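Local atomic coordinates of Non-structural protein (PDB entry 3IFU), a protein that forms the zinc-binding, papain-like leader protease Nsp1alpha of an arterivirus polyprotein and probably suppresses interferon-beta production in the host cell. Residues P56-L61 against I105-Q110; L145-K150 against C174-A179; R86-N91 against Y122-R127. All coordinates share one frame; numbering follows the deposited sequence.

Contact 1 (P56-L61 against I105-Q110); sequences PLRWTL and IYRAGQ
Trp59 reaches from an irregular loop to the C-terminal end of helix 94-108, where its indole donates the one hydrogen bond between the two segments. NE1 lies 2.8 Å from Tyr106 O, with an N-H...O angle of 151°, and the oxygen sits almost in the indole plane. The donor meets this carbonyl nearly head-on, with a C=O...N angle of 177°. The same oxygen also takes a weak backbone bond from Gly109 N at 3.1 Å, as the chain leaves the helix with positive phi.

Beside that bond lies a van der Waals contact. Gly109, lacking a side chain, brings its CA to 3.4 Å from Trp59 NE1, approaching the ring obliquely. The phenol of Tyr106 turns elsewhere: its OH is hydrogen-bonded to Val16 O, and its ring packs edge-to-face with Trp77 and with Tyr51.

The charged groups lie at the exposed margin. Arg58 NE comes within 3.5 Å of Arg107 O, near the plane of the Arg58 guanidinium; the closest approach of the two side chains is Arg58 NE to Arg107 CG, 4.2 Å. The two guanidinium planes are turned 43° apart, with Arg58 NH2 5.8 Å from Arg107 NE.

The chemistry is that of a helix terminus met by an outside donor. The carbonyls of the last turn probably present partial negative charge, which would suit the indole N-H and might ease the proximity of two like-charged arginines.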
loop_
_atom_site.group_PDB
_atom_site.type_symbol
_atom_site.label_atom_id
_atom_site.label_comp_id
_atom_site.label_asym_id
_atom_site.label_seq_id
_atom_site.Cartn_x
_atom_site.Cartn_y
_atom_site.Cartn_z
ATOM N N PRO A 56 10.664 -32.030 3.186
ATOM C CA PRO A 56 9.261 -32.344 2.894
ATOM C C PRO A 56 8.381 -31.116 2.726
ATOM O O PRO A 56 8.862 -29.989 2.620
ATOM C CB PRO A 56 8.835 -33.174 4.102
ATOM C CG PRO A 56 10.076 -33.925 4.435
ATOM C CD PRO A 56 11.140 -32.852 4.320
ATOM N N LEU A 57 7.078 -31.355 2.723
ATOM C CA LEU A 57 6.107 -30.296 2.562
ATOM C C LEU A 57 5.342 -30.036 3.853
ATOM O O LEU A 57 5.292 -28.905 4.325
ATOM C CB LEU A 57 5.129 -30.666 1.443
ATOM C CG LEU A 57 5.550 -30.444 -0.014
ATOM C CD1 LEU A 57 6.984 -30.887 -0.245
ATOM C CD2 LEU A 57 4.592 -31.202 -0.917
ATOM N N ARG A 58 4.764 -31.103 4.402
ATOM C CA ARG A 58 3.952 -31.105 5.624
ATOM C C ARG A 58 2.495 -30.785 5.279
ATOM O O ARG A 58 1.596 -30.937 6.104
ATOM C CB ARG A 58 4.516 -30.159 6.707
ATOM C CG ARG A 58 4.171 -28.682 6.598
ATOM C CD ARG A 58 4.935 -27.848 7.640
ATOM N NE ARG A 58 4.365 -27.932 8.989
ATOM C CZ ARG A 58 4.918 -28.575 10.019
ATOM N NH1 ARG A 58 6.074 -29.212 9.878
ATOM N NH2 ARG A 58 4.313 -28.570 11.203
ATOM N N TRP A 59 2.283 -30.350 4.038
ATOM C CA TRP A 59 0.960 -30.062 3.480
ATOM C C TRP A 59 1.132 -29.845 1.983
ATOM O O TRP A 59 2.219 -29.485 1.527
ATOM C CB TRP A 59 0.264 -28.854 4.142
ATOM C CG TRP A 59 1.019 -27.554 4.207
ATOM C CD1 TRP A 59 1.500 -26.952 5.333
ATOM C CD2 TRP A 59 1.325 -26.668 3.119
ATOM N NE1 TRP A 59 2.083 -25.751 5.018
ATOM C CE2 TRP A 59 1.993 -25.552 3.666
ATOM C CE3 TRP A 59 1.103 -26.711 1.736
ATOM C CZ2 TRP A 59 2.442 -24.488 2.882
ATOM C CZ3 TRP A 59 1.549 -25.656 0.956
ATOM C CH2 TRP A 59 2.212 -24.558 1.531
ATOM N N THR A 60 0.073 -30.081 1.212
ATOM C CA THR A 60 0.167 -29.933 -0.238
ATOM C C THR A 60 -0.771 -28.880 -0.830
ATOM O O THR A 60 -1.698 -28.410 -0.169
ATOM C CB THR A 60 -0.063 -31.305 -0.941
ATOM O OG1 THR A 60 1.027 -31.567 -1.835
ATOM C CG2 THR A 60 -1.377 -31.321 -1.727
ATOM N N LEU A 61 -0.517 -28.520 -2.087
ATOM C CA LEU A 61 -1.316 -27.518 -2.782
ATOM C C LEU A 61 -1.825 -27.994 -4.146
ATOM O O LEU A 61 -1.040 -28.247 -5.063
ATOM C CB LEU A 61 -0.487 -26.243 -2.971
ATOM C CG LEU A 61 -1.163 -25.056 -3.659
ATOM C CD1 LEU A 61 -2.335 -24.575 -2.812
ATOM C CD2 LEU A 61 -0.151 -23.935 -3.856
ATOM N N ILE A 105 2.974 -18.339 8.944
ATOM C CA ILE A 105 1.893 -18.655 8.019
ATOM C C ILE A 105 2.195 -19.898 7.174
ATOM O O ILE A 105 1.355 -20.797 7.072
ATOM C CB ILE A 105 1.574 -17.412 7.134
ATOM C CG1 ILE A 105 0.989 -16.297 8.019
ATOM C CG2 ILE A 105 0.597 -17.774 6.035
ATOM C CD1 ILE A 105 0.660 -15.017 7.303
ATOM N N TYR A 106 3.388 -19.959 6.587
ATOM C CA TYR A 106 3.777 -21.121 5.790
ATOM C C TYR A 106 3.644 -22.398 6.616
ATOM O O TYR A 106 3.123 -23.409 6.138
ATOM C CB TYR A 106 5.226 -20.999 5.314
ATOM C CG TYR A 106 5.377 -20.396 3.949
ATOM C CD1 TYR A 106 5.011 -19.075 3.708
ATOM C CD2 TYR A 106 5.897 -21.142 2.895
ATOM C CE1 TYR A 106 5.159 -18.509 2.455
ATOM C CE2 TYR A 106 6.049 -20.586 1.630
ATOM C CZ TYR A 106 5.675 -19.270 1.416
ATOM O OH TYR A 106 5.781 -18.722 0.163
ATOM N N ARG A 107 4.131 -22.353 7.854
ATOM C CA ARG A 107 4.064 -23.507 8.738
ATOM C C ARG A 107 2.612 -23.949 8.937
ATOM O O ARG A 107 2.273 -25.118 8.752
ATOM C CB ARG A 107 4.699 -23.173 10.089
ATOM C CG ARG A 107 4.623 -24.310 11.079
ATOM C CD ARG A 107 5.553 -24.114 12.251
ATOM N NE ARG A 107 5.056 -23.150 13.222
ATOM C CZ ARG A 107 5.702 -22.839 14.343
ATOM N NH1 ARG A 107 6.864 -23.418 14.614
ATOM N NH2 ARG A 107 5.186 -21.964 15.197
ATOM N N ALA A 108 1.761 -23.003 9.310
ATOM C CA ALA A 108 0.353 -23.285 9.532
ATOM C C ALA A 108 -0.346 -23.687 8.227
ATOM O O ALA A 108 -1.370 -24.376 8.256
ATOM C CB ALA A 108 -0.328 -22.064 10.141
ATOM N N GLY A 109 0.209 -23.251 7.093
ATOM C CA GLY A 109 -0.368 -23.568 5.794
ATOM C C GLY A 109 -1.773 -23.019 5.602
ATOM O O GLY A 109 -2.557 -23.524 4.789
ATOM N N GLN A 110 -2.088 -21.976 6.360
ATOM C CA GLN A 110 -3.393 -21.341 6.306
ATOM C C GLN A 110 -3.379 -20.150 7.252
ATOM O O GLN A 110 -2.456 -20.002 8.049
ATOM C CB GLN A 110 -4.477 -22.328 6.741
ATOM C CG GLN A 110 -4.204 -22.990 8.091
ATOM C CD GLN A 110 -5.324 -23.933 8.530
ATOM O OE1 GLN A 110 -5.774 -24.793 7.759
ATOM N NE2 GLN A 110 -5.770 -23.782 9.777
#

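Contact 2 (L145-K150 against C174-A179); sequences LHVSDK and CPFECA. With ZN (zinc ion), chain B.
Val147 and Phe176 meet where the edge strand 147-148 of the four-stranded antiparallel sheet runs beside the C-terminal tail of the chain, in this papain-like protease. Their side chains cross at about a right angle. Val147 CG1, anti to its own carbonyl carbon (chi1 -58°), touches Phe176 CE2 at 3.4 Å, coming up to the ring obliquely. The same methyl rests against Ala179 CB at 3.5 Å, so a single branch of the valine meets two residues of the tail.

The phenyl ring of Phe176 is sandwiched within its own segment. Ala179 CB stands 3.8 Å above the plane, over the ring centre, while Cys174 SG lies on the opposite face, offset toward the rim. Leu116 of helix 113-118 and Ala142 of the neighbouring strand also pack against the ring, tying the tail to both helix and sheet.

His146 is oriented differently from Val147: its CB points away from the tail, and the imidazole goes to the metal. ND1 binds the zinc ion at 2.2 Å, and Cys70, Cys76 and the terminal carboxylate oxygen of Met180 complete the site. Leu145 CB lies 3.4 Å above one face of the imidazole, toward its rim. Because Met180 directly follows Ala179, packing of the tail against the strand and closure of the zinc site go together.

No conventional hydrogen bond joins the two segments. The backbones approach instead through a CH...O contact: Ala179 CA lies 3.2 Å from Leu145 O, with an angle of 154° at the hydrogen.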
loop_
_atom_site.group_PDB
_atom_site.type_symbol
_atom_site.label_atom_id
_atom_site.label_comp_id
_atom_site.label_asym_id
_atom_site.label_seq_id
_atom_site.Cartn_x
_atom_site.Cartn_y
_atom_site.Cartn_z
ATOM N N LEU A 145 -14.014 -17.329 4.157
ATOM C CA LEU A 145 -13.185 -18.383 3.574
ATOM C C LEU A 145 -11.892 -17.918 2.934
ATOM O O LEU A 145 -10.938 -18.689 2.843
ATOM C CB LEU A 145 -13.986 -19.159 2.521
ATOM C CG LEU A 145 -14.955 -20.221 3.054
ATOM C CD1 LEU A 145 -16.145 -20.360 2.112
ATOM C CD2 LEU A 145 -14.219 -21.550 3.221
ATOM N N HIS A 146 -11.841 -16.667 2.490
ATOM C CA HIS A 146 -10.640 -16.192 1.816
ATOM C C HIS A 146 -10.127 -14.833 2.255
ATOM O O HIS A 146 -10.810 -14.088 2.950
ATOM C CB HIS A 146 -10.911 -16.172 0.320
ATOM C CG HIS A 146 -11.620 -17.395 -0.171
ATOM N ND1 HIS A 146 -10.979 -18.597 -0.371
ATOM C CD2 HIS A 146 -12.925 -17.612 -0.463
ATOM C CE1 HIS A 146 -11.855 -19.501 -0.770
ATOM N NE2 HIS A 146 -13.043 -18.928 -0.833
ATOM N N VAL A 147 -8.903 -14.525 1.842
ATOM C CA VAL A 147 -8.284 -13.243 2.147
ATOM C C VAL A 147 -7.506 -12.785 0.922
ATOM O O VAL A 147 -7.191 -13.584 0.040
ATOM C CB VAL A 147 -7.299 -13.319 3.357
ATOM C CG1 VAL A 147 -8.020 -13.817 4.594
ATOM C CG2 VAL A 147 -6.113 -14.199 3.024
ATOM N N SER A 148 -7.197 -11.493 0.878
ATOM C CA SER A 148 -6.444 -10.910 -0.224
ATOM C C SER A 148 -5.868 -9.583 0.241
ATOM O O SER A 148 -6.301 -9.029 1.260
ATOM C CB SER A 148 -7.350 -10.679 -1.438
ATOM O OG SER A 148 -6.610 -10.180 -2.542
ATOM N N ASP A 149 -4.892 -9.071 -0.503
ATOM C CA ASP A 149 -4.280 -7.797 -0.152
ATOM C C ASP A 149 -5.016 -6.659 -0.864
ATOM O O ASP A 149 -4.700 -5.483 -0.700
ATOM C CB ASP A 149 -2.787 -7.816 -0.507
ATOM C CG ASP A 149 -2.533 -7.850 -1.999
ATOM O OD1 ASP A 149 -3.150 -8.673 -2.709
ATOM O OD2 ASP A 149 -1.696 -7.050 -2.461
ATOM N N LYS A 150 -6.019 -7.030 -1.645
ATOM C CA LYS A 150 -6.830 -6.066 -2.378
ATOM C C LYS A 150 -8.298 -6.476 -2.282
ATOM O O LYS A 150 -8.609 -7.640 -2.038
ATOM C CB LYS A 150 -6.386 -6.007 -3.845
ATOM C CG LYS A 150 -5.103 -5.210 -4.076
ATOM C CD LYS A 150 -5.349 -3.716 -3.868
ATOM C CE LYS A 150 -4.138 -2.864 -4.229
ATOM N NZ LYS A 150 -2.997 -3.081 -3.294
ATOM N N CYS A 174 -12.842 -12.201 14.099
ATOM C CA CYS A 174 -12.042 -12.579 12.941
ATOM C C CYS A 174 -13.041 -13.065 11.894
ATOM O O CYS A 174 -13.797 -13.996 12.146
ATOM C CB CYS A 174 -11.062 -13.706 13.289
ATOM S SG CYS A 174 -9.926 -14.151 11.934
ATOM N N PRO A 175 -13.058 -12.441 10.709
ATOM C CA PRO A 175 -13.981 -12.820 9.633
ATOM C C PRO A 175 -13.984 -14.300 9.261
ATOM O O PRO A 175 -14.975 -14.817 8.753
ATOM C CB PRO A 175 -13.521 -11.947 8.465
ATOM C CG PRO A 175 -12.999 -10.725 9.155
ATOM C CD PRO A 175 -12.199 -11.322 10.289
ATOM N N PHE A 176 -12.878 -14.982 9.527
ATOM C CA PHE A 176 -12.755 -16.386 9.155
ATOM C C PHE A 176 -12.184 -17.287 10.247
ATOM O O PHE A 176 -11.665 -16.816 11.263
ATOM C CB PHE A 176 -11.867 -16.486 7.917
ATOM C CG PHE A 176 -10.544 -15.786 8.081
ATOM C CD1 PHE A 176 -9.502 -16.390 8.776
ATOM C CD2 PHE A 176 -10.357 -14.501 7.582
ATOM C CE1 PHE A 176 -8.297 -15.721 8.972
ATOM C CE2 PHE A 176 -9.156 -13.827 7.776
ATOM C CZ PHE A 176 -8.125 -14.437 8.470
ATOM N N GLU A 177 -12.284 -18.591 10.005
ATOM C CA GLU A 177 -11.772 -19.609 10.909
ATOM C C GLU A 177 -10.588 -20.246 10.203
ATOM O O GLU A 177 -9.604 -20.639 10.819
ATOM C CB GLU A 177 -12.835 -20.672 11.162
ATOM C CG GLU A 177 -13.998 -20.197 11.997
ATOM C CD GLU A 177 -13.570 -19.916 13.414
ATOM O OE1 GLU A 177 -12.921 -18.873 13.647
ATOM O OE2 GLU A 177 -13.868 -20.757 14.289
ATOM N N CYS A 178 -10.702 -20.337 8.888
ATOM C CA CYS A 178 -9.654 -20.920 8.078
ATOM C C CYS A 178 -9.692 -20.337 6.672
ATOM O O CYS A 178 -10.508 -20.730 5.841
ATOM C CB CYS A 178 -9.818 -22.438 8.018
ATOM S SG CYS A 178 -8.669 -23.259 6.908
ATOM N N ALA A 179 -8.811 -19.379 6.422
ATOM C CA ALA A 179 -8.727 -18.766 5.115
ATOM C C ALA A 179 -7.622 -19.507 4.378
ATOM O O ALA A 179 -6.481 -19.568 4.837
ATOM C CB ALA A 179 -8.391 -17.282 5.244
HETATM ZN ZN ZN B . -8.795 -18.781 -0.712
#

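Contact 3 (R86-N91 against Y122-R127); sequences RMTSGN and YERGCR
Met87 and Cys126 make the apolar part of this contact. Cys126 SG lies 3.6 Å from Met87 CB and 4.1 Å from Met87 CE; the methionine chain bends at chi3 (-81°), which sets the methyl CE at the outer limit of contact with Cys126 SG. Val138 and Asn161 also touch Met87.

The polar part is slight. Arg124 stretches out from CG to NE and crosses Thr88 at about a right angle, its CD against the Thr88 methyl CG2, where the modelled spacing is doubtfully short. Arg124 NH1 then gives a weak hydrogen bond to Thr88 O, 3.1 Å away at an N-H...O angle of 135°, with the oxygen near the guanidinium plane.

What meets here are two connections of the protease domain: the exit from helix 81-87 and the loop leading into strand 127-130. The loop makes a type I beta turn from Tyr122 to Gly125, closed by Gly125 N to Tyr122 O at 3.0 Å.

Further bonds hold each segment internally. Arg127 NH1 donates to Tyr122 O at 2.8 Å and also to Cys126 O, while sitting 3.3 Å above the centre of the Tyr122 ring. In 86-91, Arg86 curls back along its own chain, NH2 making a weak bond of 3.1 Å to Gly90 O. Asn91 packs against Arg124 of the second subunit.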
loop_
_atom_site.group_PDB
_atom_site.type_symbol
_atom_site.label_atom_id
_atom_site.label_comp_id
_atom_site.label_asym_id
_atom_site.label_seq_id
_atom_site.Cartn_x
_atom_site.Cartn_y
_atom_site.Cartn_z
ATOM N N ARG A 86 3.785 -5.483 7.059
ATOM C CA ARG A 86 3.955 -4.034 7.005
ATOM C C ARG A 86 3.220 -3.281 8.097
ATOM O O ARG A 86 3.763 -2.345 8.678
ATOM C CB ARG A 86 3.506 -3.446 5.671
ATOM C CG ARG A 86 4.024 -2.018 5.491
ATOM C CD ARG A 86 5.438 -2.060 4.927
ATOM N NE ARG A 86 6.417 -1.165 5.553
ATOM C CZ ARG A 86 6.729 -1.165 6.845
ATOM N NH1 ARG A 86 6.128 -1.998 7.682
ATOM N NH2 ARG A 86 7.688 -0.369 7.296
ATOM N N MET A 87 1.979 -3.675 8.360
ATOM C CA MET A 87 1.166 -3.022 9.377
ATOM C C MET A 87 1.615 -3.393 10.778
ATOM O O MET A 87 1.237 -2.755 11.752
ATOM C CB MET A 87 -0.301 -3.413 9.204
ATOM C CG MET A 87 -0.812 -3.282 7.780
ATOM S SD MET A 87 -2.595 -3.503 7.618
ATOM C CE MET A 87 -2.741 -5.266 7.601
ATOM N N THR A 88 2.451 -4.416 10.869
ATOM C CA THR A 88 2.918 -4.918 12.153
ATOM C C THR A 88 4.391 -4.600 12.487
ATOM O O THR A 88 4.928 -5.068 13.490
ATOM C CB THR A 88 2.613 -6.455 12.222
ATOM O OG1 THR A 88 1.233 -6.655 12.555
ATOM C CG2 THR A 88 3.427 -7.132 13.237
ATOM N N SER A 89 5.036 -3.775 11.665
ATOM C CA SER A 89 6.430 -3.407 11.909
ATOM C C SER A 89 6.702 -1.940 11.591
ATOM O O SER A 89 5.837 -1.235 11.075
ATOM C CB SER A 89 7.364 -4.276 11.067
ATOM O OG SER A 89 7.094 -4.114 9.683
ATOM N N GLY A 90 7.914 -1.490 11.905
ATOM C CA GLY A 90 8.303 -0.118 11.630
ATOM C C GLY A 90 9.319 -0.081 10.502
ATOM O O GLY A 90 9.474 -1.065 9.778
ATOM N N ASN A 91 10.017 1.042 10.351
ATOM C CA ASN A 91 11.020 1.184 9.295
ATOM C C ASN A 91 12.240 0.298 9.519
ATOM O O ASN A 91 12.623 -0.474 8.637
ATOM C CB ASN A 91 11.456 2.648 9.168
ATOM C CG ASN A 91 10.601 3.428 8.179
ATOM O OD1 ASN A 91 9.373 3.399 8.236
ATOM N ND2 ASN A 91 11.256 4.137 7.266
ATOM N N TYR A 122 -3.374 -7.837 16.462
ATOM C CA TYR A 122 -4.212 -6.890 17.181
ATOM C C TYR A 122 -3.430 -5.996 18.163
ATOM O O TYR A 122 -3.610 -4.773 18.179
ATOM C CB TYR A 122 -5.317 -7.634 17.937
ATOM C CG TYR A 122 -6.335 -6.711 18.566
ATOM C CD1 TYR A 122 -7.508 -6.372 17.896
ATOM C CD2 TYR A 122 -6.097 -6.131 19.815
ATOM C CE1 TYR A 122 -8.422 -5.473 18.452
ATOM C CE2 TYR A 122 -6.999 -5.231 20.378
ATOM C CZ TYR A 122 -8.158 -4.904 19.695
ATOM O OH TYR A 122 -9.035 -3.998 20.249
ATOM N N GLU A 123 -2.564 -6.595 18.979
ATOM C CA GLU A 123 -1.823 -5.802 19.950
ATOM C C GLU A 123 -0.925 -4.788 19.245
ATOM O O GLU A 123 -0.599 -3.745 19.812
ATOM C CB GLU A 123 -0.982 -6.699 20.874
ATOM C CG GLU A 123 0.471 -6.896 20.424
ATOM C CD GLU A 123 1.498 -6.527 21.506
ATOM O OE1 GLU A 123 1.417 -7.093 22.622
ATOM O OE2 GLU A 123 2.388 -5.680 21.243
ATOM N N ARG A 124 -0.540 -5.084 18.008
ATOM C CA ARG A 124 0.328 -4.185 17.261
ATOM C C ARG A 124 -0.397 -3.073 16.508
ATOM O O ARG A 124 0.242 -2.267 15.821
ATOM C CB ARG A 124 1.225 -4.987 16.314
ATOM C CG ARG A 124 2.393 -5.673 17.032
ATOM C CD ARG A 124 2.952 -6.819 16.215
ATOM N NE ARG A 124 3.984 -7.571 16.923
ATOM C CZ ARG A 124 5.285 -7.289 16.904
ATOM N NH1 ARG A 124 5.747 -6.259 16.208
ATOM N NH2 ARG A 124 6.130 -8.047 17.586
ATOM N N GLY A 125 -1.721 -3.025 16.631
ATOM C CA GLY A 125 -2.463 -1.961 15.980
ATOM C C GLY A 125 -3.439 -2.276 14.858
ATOM O O GLY A 125 -4.094 -1.364 14.349
ATOM N N CYS A 126 -3.549 -3.536 14.457
ATOM C CA CYS A 126 -4.477 -3.875 13.384
ATOM C C CYS A 126 -5.878 -4.131 13.933
ATOM O O CYS A 126 -6.042 -4.697 15.010
ATOM C CB CYS A 126 -3.992 -5.107 12.606
ATOM S SG CYS A 126 -2.439 -4.894 11.702
ATOM N N ARG A 127 -6.882 -3.707 13.175
ATOM C CA ARG A 127 -8.272 -3.878 13.562
ATOM C C ARG A 127 -9.049 -4.276 12.326
ATOM O O ARG A 127 -8.692 -3.869 11.223
ATOM C CB ARG A 127 -8.831 -2.559 14.100
ATOM C CG ARG A 127 -8.108 -2.013 15.334
ATOM C CD ARG A 127 -8.553 -2.714 16.624
ATOM N NE ARG A 127 -7.795 -2.264 17.795
ATOM C CZ ARG A 127 -6.535 -2.609 18.069
ATOM N NH1 ARG A 127 -5.865 -3.423 17.266
ATOM N NH2 ARG A 127 -5.936 -2.127 19.149
#

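Contact 3 is buried, contact 2 partly buried and contact 1 on the surface. Contacts 1 and 3 sit at the ends of successive helices, 94-108 and 81-87, their centres about 24 Å apart. A short indole-to-carbonyl bond serves the first, whereas the third relies on sulphur packing and a weak arginine bond. Contact 2 joins strand to tail by apolar packing and a CH...O contact, and it alone contains a zinc ligand. It also touches contact 1, Gln110 OE1 lying 3.4 Å from Cys178 SG. Contact 3 meets neither, but reaches the second subunit, as does Lys150 in contact 2.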